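MlnE (Bacillus amyloliquefaciens subsp. plantarum, PDB 5D2E) probably reduces, through this B-type ketoreductase portion of a larger modular synthase, the beta-keto groups of carrier-bound polyketide intermediates with NADPH on the macrolactin assembly line. Local coordinates at residues G182-A190 / G426-M437. Sequence-based numbering, arbitrary orientation.
Sequences GEVQPIYNA and GCMDGFTQYRSM
A water lies between Q433 and E183, 2.8 Å from Q433 OE1, to which it can donate. Its second, weak approach, to E183 O, competes with other acceptors for its protons; that carbonyl oxygen also accepts a bond from N179 ND2. Beneath it V184 points at helix 426-437 and splits its two methyls. CG1 runs alongside the start of the Q433 side chain, 3.7 Å from Q433 CB. CG2 comes in at the edge of the Y434 ring, in its plane, and lies 3.8 Å from M437 CE. M437 sends its chain out with CG anti to the backbone N (chi1 172°) and stays extended to SD, which comes 3.3 Å from G182 O, a close sulfur-carbonyl approach; the bend at chi3 (79°) then swings CE back onto V184 CG2.

One step further along, P186 opens helix 186-190 and presses its ring on the glycine step of the facing helix, CB 3.8 Å from F431 N, while its CG meets the edge of the F431 ring. With only hydrogen on G430, the CA atoms of P186 and G430 come within 4.5 Å. At the far end A190 CB rests on the G426-C427 backbone, 3.4 Å from C427 N. C427 SG turns alongside I187 CG1. The two helix segments run at 138° to one another, 7.9 Å apart at closest.

Behind this face, D429 is hydrogen-bonded to S407, S446 and N448, and R435 forms a salt bridge with D392; these bonds tie helix 419-437, which also carries the NADP-contacting Y421, to its own catalytic subdomain. The other helix belongs to the structural subdomain usual in modular ketoreductases. Apart from the water between Q433 and E183, the two halves therefore meet here through apolar groups and close backbone fit, consistent with shape, more than direct polar bonds, setting the register.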
ATOM      1  N   GLY A 182      14.638 -10.107  -9.319  1.00 25.16           N
ATOM      2  CA  GLY A 182      15.537  -9.919  -8.184  1.00 31.12           C
ATOM      3  C   GLY A 182      15.363  -8.568  -7.490  1.00 31.48           C
ATOM      4  O   GLY A 182      15.957  -8.346  -6.469  1.00 34.56           O
ATOM      5  N   GLU A 183      14.491  -7.701  -8.020  1.00 26.08           N
ATOM      6  CA  GLU A 183      14.269  -6.383  -7.473  1.00 27.45           C
ATOM      7  C   GLU A 183      12.831  -6.186  -7.051  1.00 25.50           C
ATOM      8  O   GLU A 183      11.926  -6.888  -7.509  1.00 27.15           O
ATOM      9  CB  GLU A 183      14.634  -5.328  -8.512  1.00 28.83           C
ATOM     10  CG  GLU A 183      16.019  -5.510  -9.066  1.00 35.95           C
ATOM     11  CD  GLU A 183      17.184  -5.131  -8.152  1.00 48.79           C
ATOM     12  OE1 GLU A 183      17.049  -4.316  -7.172  1.00 46.71           O
ATOM     13  OE2 GLU A 183      18.309  -5.655  -8.464  1.00 68.80           O
ATOM     14  N   VAL A 184      12.615  -5.135  -6.261  1.00 25.84           N
ATOM     15  CA  VAL A 184      11.294  -4.809  -5.748  1.00 26.63           C
ATOM     16  C   VAL A 184      11.016  -3.314  -5.915  1.00 26.29           C
ATOM     17  O   VAL A 184      11.910  -2.496  -5.841  1.00 27.11           O
ATOM     18  CB  VAL A 184      11.179  -5.191  -4.251  1.00 27.24           C
ATOM     19  CG1 VAL A 184      11.354  -6.689  -4.118  1.00 31.49           C
ATOM     20  CG2 VAL A 184      12.191  -4.429  -3.404  1.00 30.87           C
ATOM     21  N   GLN A 185       9.746  -2.981  -6.082  1.00 25.65           N
ATOM     22  CA  GLN A 185       9.281  -1.592  -6.228  1.00 23.59           C
ATOM     23  C   GLN A 185       8.046  -1.327  -5.316  1.00 24.65           C
ATOM     24  O   GLN A 185       6.904  -1.251  -5.800  1.00 25.68           O
ATOM     25  CB  GLN A 185       8.934  -1.328  -7.667  1.00 25.52           C
ATOM     26  CG  GLN A 185      10.126  -1.289  -8.620  1.00 26.07           C
ATOM     27  CD  GLN A 185      10.966  -0.020  -8.541  1.00 25.36           C
ATOM     28  OE1 GLN A 185      11.071   0.617  -7.509  1.00 26.97           O
ATOM     29  NE2 GLN A 185      11.623   0.299  -9.651  1.00 26.78           N
ATOM     30  N   PRO A 186       8.280  -1.220  -4.012  1.00 25.83           N
ATOM     31  CA  PRO A 186       7.172  -1.047  -3.050  1.00 26.65           C
ATOM     32  C   PRO A 186       6.385   0.203  -3.260  1.00 25.05           C
ATOM     33  O   PRO A 186       5.185   0.163  -3.143  1.00 28.95           O
ATOM     34  CB  PRO A 186       7.842  -1.035  -1.678  1.00 27.81           C
ATOM     35  CG  PRO A 186       9.261  -1.373  -1.887  1.00 29.49           C
ATOM     36  CD  PRO A 186       9.594  -1.363  -3.349  1.00 27.66           C
ATOM     37  N   ILE A 187       7.054   1.277  -3.640  1.00 26.62           N
ATOM     38  CA  ILE A 187       6.378   2.543  -3.922  1.00 25.62           C
ATOM     39  C   ILE A 187       5.597   2.457  -5.230  1.00 26.63           C
ATOM     40  O   ILE A 187       4.344   2.643  -5.268  1.00 25.34           O
ATOM     41  CB  ILE A 187       7.356   3.710  -3.898  1.00 23.43           C
ATOM     42  CG1 ILE A 187       7.824   3.938  -2.494  1.00 25.00           C
ATOM     43  CG2 ILE A 187       6.753   4.986  -4.438  1.00 26.08           C
ATOM     44  CD1 ILE A 187       8.882   5.010  -2.318  1.00 24.77           C
ATOM     45  N   TYR A 188       6.265   2.038  -6.302  1.00 22.79           N
ATOM     46  CA  TYR A 188       5.557   2.060  -7.553  1.00 22.02           C
ATOM     47  C   TYR A 188       4.408   1.052  -7.589  1.00 25.46           C
ATOM     48  O   TYR A 188       3.365   1.320  -8.171  1.00 26.01           O
ATOM     49  CB  TYR A 188       6.502   1.838  -8.721  1.00 23.74           C
ATOM     50  CG  TYR A 188       7.561   2.852  -8.924  1.00 22.38           C
ATOM     51  CD1 TYR A 188       7.368   4.152  -8.601  1.00 25.48           C
ATOM     52  CD2 TYR A 188       8.762   2.524  -9.561  1.00 23.48           C
ATOM     53  CE1 TYR A 188       8.340   5.112  -8.836  1.00 24.89           C
ATOM     54  CE2 TYR A 188       9.720   3.466  -9.814  1.00 25.19           C
ATOM     55  CZ  TYR A 188       9.520   4.774  -9.482  1.00 25.53           C
ATOM     56  OH  TYR A 188      10.459   5.766  -9.758  1.00 25.29           O
ATOM     57  N   ASN A 189       4.588  -0.100  -6.938  1.00 26.97           N
ATOM     58  CA  ASN A 189       3.556  -1.146  -6.887  1.00 29.61           C
ATOM     59  C   ASN A 189       2.287  -0.658  -6.084  1.00 27.84           C
ATOM     60  O   ASN A 189       1.154  -0.955  -6.428  1.00 28.93           O
ATOM     61  CB  ASN A 189       4.190  -2.383  -6.204  1.00 33.46           C
ATOM     62  CG  ASN A 189       3.183  -3.462  -5.911  1.00 41.35           C
ATOM     63  OD1 ASN A 189       2.832  -3.675  -4.747  1.00 49.05           O
ATOM     64  ND2 ASN A 189       2.690  -4.089  -6.927  1.00 32.83           N
ATOM     65  N   ALA A 190       2.520   0.206  -5.116  1.00 26.15           N
ATOM     66  CA  ALA A 190       1.416   0.736  -4.259  1.00 25.33           C
ATOM     67  C   ALA A 190       0.459   1.676  -4.995  1.00 25.92           C
ATOM     68  O   ALA A 190      -0.685   1.881  -4.579  1.00 25.79           O
ATOM     69  CB  ALA A 190       1.959   1.369  -2.997  1.00 23.25           C
ATOM     70  N   GLY A 426      -0.693   0.174   1.046  1.00 24.37           N
ATOM     71  CA  GLY A 426      -0.267  -0.709  -0.036  1.00 24.80           C
ATOM     72  C   GLY A 426       1.248  -0.722  -0.145  1.00 26.94           C
ATOM     73  O   GLY A 426       1.845  -1.752  -0.517  1.00 25.57           O
ATOM     74  N   CYS A 427       1.874   0.392   0.217  1.00 25.25           N
ATOM     75  CA  CYS A 427       3.310   0.478   0.261  1.00 25.74           C
ATOM     76  C   CYS A 427       3.943  -0.482   1.313  1.00 28.30           C
ATOM     77  O   CYS A 427       4.886  -1.197   0.983  1.00 26.79           O
ATOM     78  CB  CYS A 427       3.716   1.897   0.417  1.00 32.31           C
ATOM     79  SG  CYS A 427       5.475   2.070   0.328  1.00 40.98           S
ATOM     80  N   MET A 428       3.383  -0.567   2.508  1.00 25.40           N
ATOM     81  CA  MET A 428       3.797  -1.582   3.463  1.00 25.77           C
ATOM     82  C   MET A 428       3.636  -2.980   2.944  1.00 24.47           C
ATOM     83  O   MET A 428       4.486  -3.822   3.177  1.00 25.93           O
ATOM     84  CB  MET A 428       3.035  -1.444   4.801  1.00 26.90           C
ATOM     85  CG  MET A 428       3.221  -0.098   5.413  1.00 27.15           C
ATOM     86  SD  MET A 428       2.767   0.122   7.132  1.00 27.43           S
ATOM     87  CE  MET A 428       1.038  -0.348   7.130  1.00 29.35           C
ATOM     88  N   ASP A 429       2.504  -3.257   2.300  1.00 26.74           N
ATOM     89  CA  ASP A 429       2.241  -4.547   1.766  1.00 24.38           C
ATOM     90  C   ASP A 429       3.380  -5.007   0.787  1.00 27.29           C
ATOM     91  O   ASP A 429       3.862  -6.158   0.878  1.00 26.19           O
ATOM     92  CB  ASP A 429       0.921  -4.622   1.022  1.00 27.23           C
ATOM     93  CG  ASP A 429      -0.302  -4.237   1.872  1.00 28.44           C
ATOM     94  OD1 ASP A 429      -0.235  -4.245   3.109  1.00 27.71           O
ATOM     95  OD2 ASP A 429      -1.350  -3.988   1.240  1.00 29.40           O
ATOM     96  N   GLY A 430       3.797  -4.110  -0.103  1.00 27.04           N
ATOM     97  CA  GLY A 430       4.910  -4.368  -1.014  1.00 27.14           C
ATOM     98  C   GLY A 430       6.289  -4.365  -0.338  1.00 26.27           C
ATOM     99  O   GLY A 430       7.194  -5.126  -0.747  1.00 26.61           O
ATOM    100  N   PHE A 431       6.419  -3.636   0.767  1.00 26.11           N
ATOM    101  CA  PHE A 431       7.681  -3.549   1.451  1.00 26.58           C
ATOM    102  C   PHE A 431       8.107  -4.881   2.052  1.00 26.67           C
ATOM    103  O   PHE A 431       9.295  -5.112   2.316  1.00 24.99           O
ATOM    104  CB  PHE A 431       7.668  -2.440   2.509  1.00 26.06           C
ATOM    105  CG  PHE A 431       9.029  -2.150   3.103  1.00 24.82           C
ATOM    106  CD1 PHE A 431      10.012  -1.502   2.350  1.00 26.55           C
ATOM    107  CD2 PHE A 431       9.355  -2.563   4.395  1.00 24.56           C
ATOM    108  CE1 PHE A 431      11.284  -1.249   2.889  1.00 26.15           C
ATOM    109  CE2 PHE A 431      10.591  -2.254   4.949  1.00 27.29           C
ATOM    110  CZ  PHE A 431      11.570  -1.622   4.211  1.00 25.96           C
ATOM    111  N   THR A 432       7.123  -5.762   2.295  1.00 24.86           N
ATOM    112  CA  THR A 432       7.411  -7.073   2.786  1.00 26.72           C
ATOM    113  C   THR A 432       8.432  -7.761   1.838  1.00 26.10           C
ATOM    114  O   THR A 432       9.293  -8.543   2.307  1.00 28.08           O
ATOM    115  CB  THR A 432       6.185  -7.998   2.822  1.00 25.78           C
ATOM    116  OG1 THR A 432       5.639  -8.065   1.526  1.00 27.61           O
ATOM    117  CG2 THR A 432       5.104  -7.527   3.825  1.00 27.12           C
ATOM    118  N   GLN A 433       8.337  -7.510   0.542  1.00 25.27           N
ATOM    119  CA  GLN A 433       9.244  -8.155  -0.422  1.00 26.62           C
ATOM    120  C   GLN A 433      10.654  -7.600  -0.324  1.00 26.99           C
ATOM    121  O   GLN A 433      11.586  -8.290  -0.680  1.00 26.75           O
ATOM    122  CB  GLN A 433       8.759  -7.900  -1.829  1.00 30.53           C
ATOM    123  CG  GLN A 433       7.469  -8.636  -2.136  1.00 37.08           C
ATOM    124  CD  GLN A 433       7.137  -8.487  -3.643  1.00 48.73           C
ATOM    125  OE1 GLN A 433       8.002  -8.735  -4.537  1.00 43.93           O
ATOM    126  NE2 GLN A 433       5.911  -8.020  -3.934  1.00 47.77           N
ATOM    127  N   TYR A 434      10.812  -6.349   0.106  1.00 25.30           N
ATOM    128  CA  TYR A 434      12.103  -5.779   0.305  1.00 23.70           C
ATOM    129  C   TYR A 434      12.794  -6.471   1.459  1.00 27.44           C
ATOM    130  O   TYR A 434      13.986  -6.808   1.417  1.00 26.45           O
ATOM    131  CB  TYR A 434      11.998  -4.262   0.531  1.00 26.90           C
ATOM    132  CG  TYR A 434      13.311  -3.541   0.820  1.00 27.45           C
ATOM    133  CD1 TYR A 434      13.802  -3.414   2.135  1.00 27.50           C
ATOM    134  CD2 TYR A 434      14.064  -2.990  -0.217  1.00 27.39           C
ATOM    135  CE1 TYR A 434      14.984  -2.732   2.405  1.00 26.00           C
ATOM    136  CE2 TYR A 434      15.273  -2.336   0.044  1.00 27.38           C
ATOM    137  CZ  TYR A 434      15.732  -2.216   1.350  1.00 29.88           C
ATOM    138  OH  TYR A 434      16.906  -1.523   1.595  1.00 30.20           O
ATOM    139  N   ARG A 435      12.058  -6.676   2.539  1.00 25.43           N
ATOM    140  CA  ARG A 435      12.670  -7.320   3.708  1.00 25.44           C
ATOM    141  C   ARG A 435      13.136  -8.744   3.367  1.00 29.38           C
ATOM    142  O   ARG A 435      14.172  -9.188   3.834  1.00 30.24           O
ATOM    143  CB  ARG A 435      11.687  -7.334   4.901  1.00 26.27           C
ATOM    144  CG  ARG A 435      11.377  -5.926   5.362  1.00 28.88           C
ATOM    145  CD  ARG A 435      10.808  -5.933   6.770  1.00 30.03           C
ATOM    146  NE  ARG A 435      11.897  -5.847   7.754  1.00 33.28           N
ATOM    147  CZ  ARG A 435      12.171  -6.751   8.663  1.00 31.36           C
ATOM    148  NH1 ARG A 435      11.502  -7.898   8.726  1.00 34.57           N
ATOM    149  NH2 ARG A 435      13.120  -6.497   9.500  1.00 33.80           N
ATOM    150  N   SER A 436      12.333  -9.434   2.570  1.00 28.82           N
ATOM    151  CA  SER A 436      12.629 -10.748   2.073  1.00 30.95           C
ATOM    152  C   SER A 436      13.888 -10.694   1.210  1.00 31.24           C
ATOM    153  O   SER A 436      14.780 -11.545   1.318  1.00 30.02           O
ATOM    154  CB  SER A 436      11.419 -11.175   1.225  1.00 33.39           C
ATOM    155  OG  SER A 436      11.601 -12.483   0.901  1.00 50.02           O
ATOM    156  N   MET A 437      13.885  -9.789   0.235  1.00 29.50           N
ATOM    157  CA  MET A 437      15.011  -9.650  -0.687  1.00 33.08           C
ATOM    158  C   MET A 437      16.306  -9.442   0.081  1.00 33.62           C
ATOM    159  O   MET A 437      17.351  -9.985  -0.281  1.00 32.14           O
ATOM    160  CB  MET A 437      14.795  -8.463  -1.635  1.00 33.20           C
ATOM    161  CG  MET A 437      15.985  -8.081  -2.533  1.00 37.56           C
ATOM    162  SD  MET A 437      15.625  -6.659  -3.611  1.00 43.35           S
ATOM    163  CE  MET A 437      15.818  -5.300  -2.496  1.00 44.72           C
TER
HETATM  164  O   HOH W   1       8.683  -7.481  -6.948  1.00 39.63           O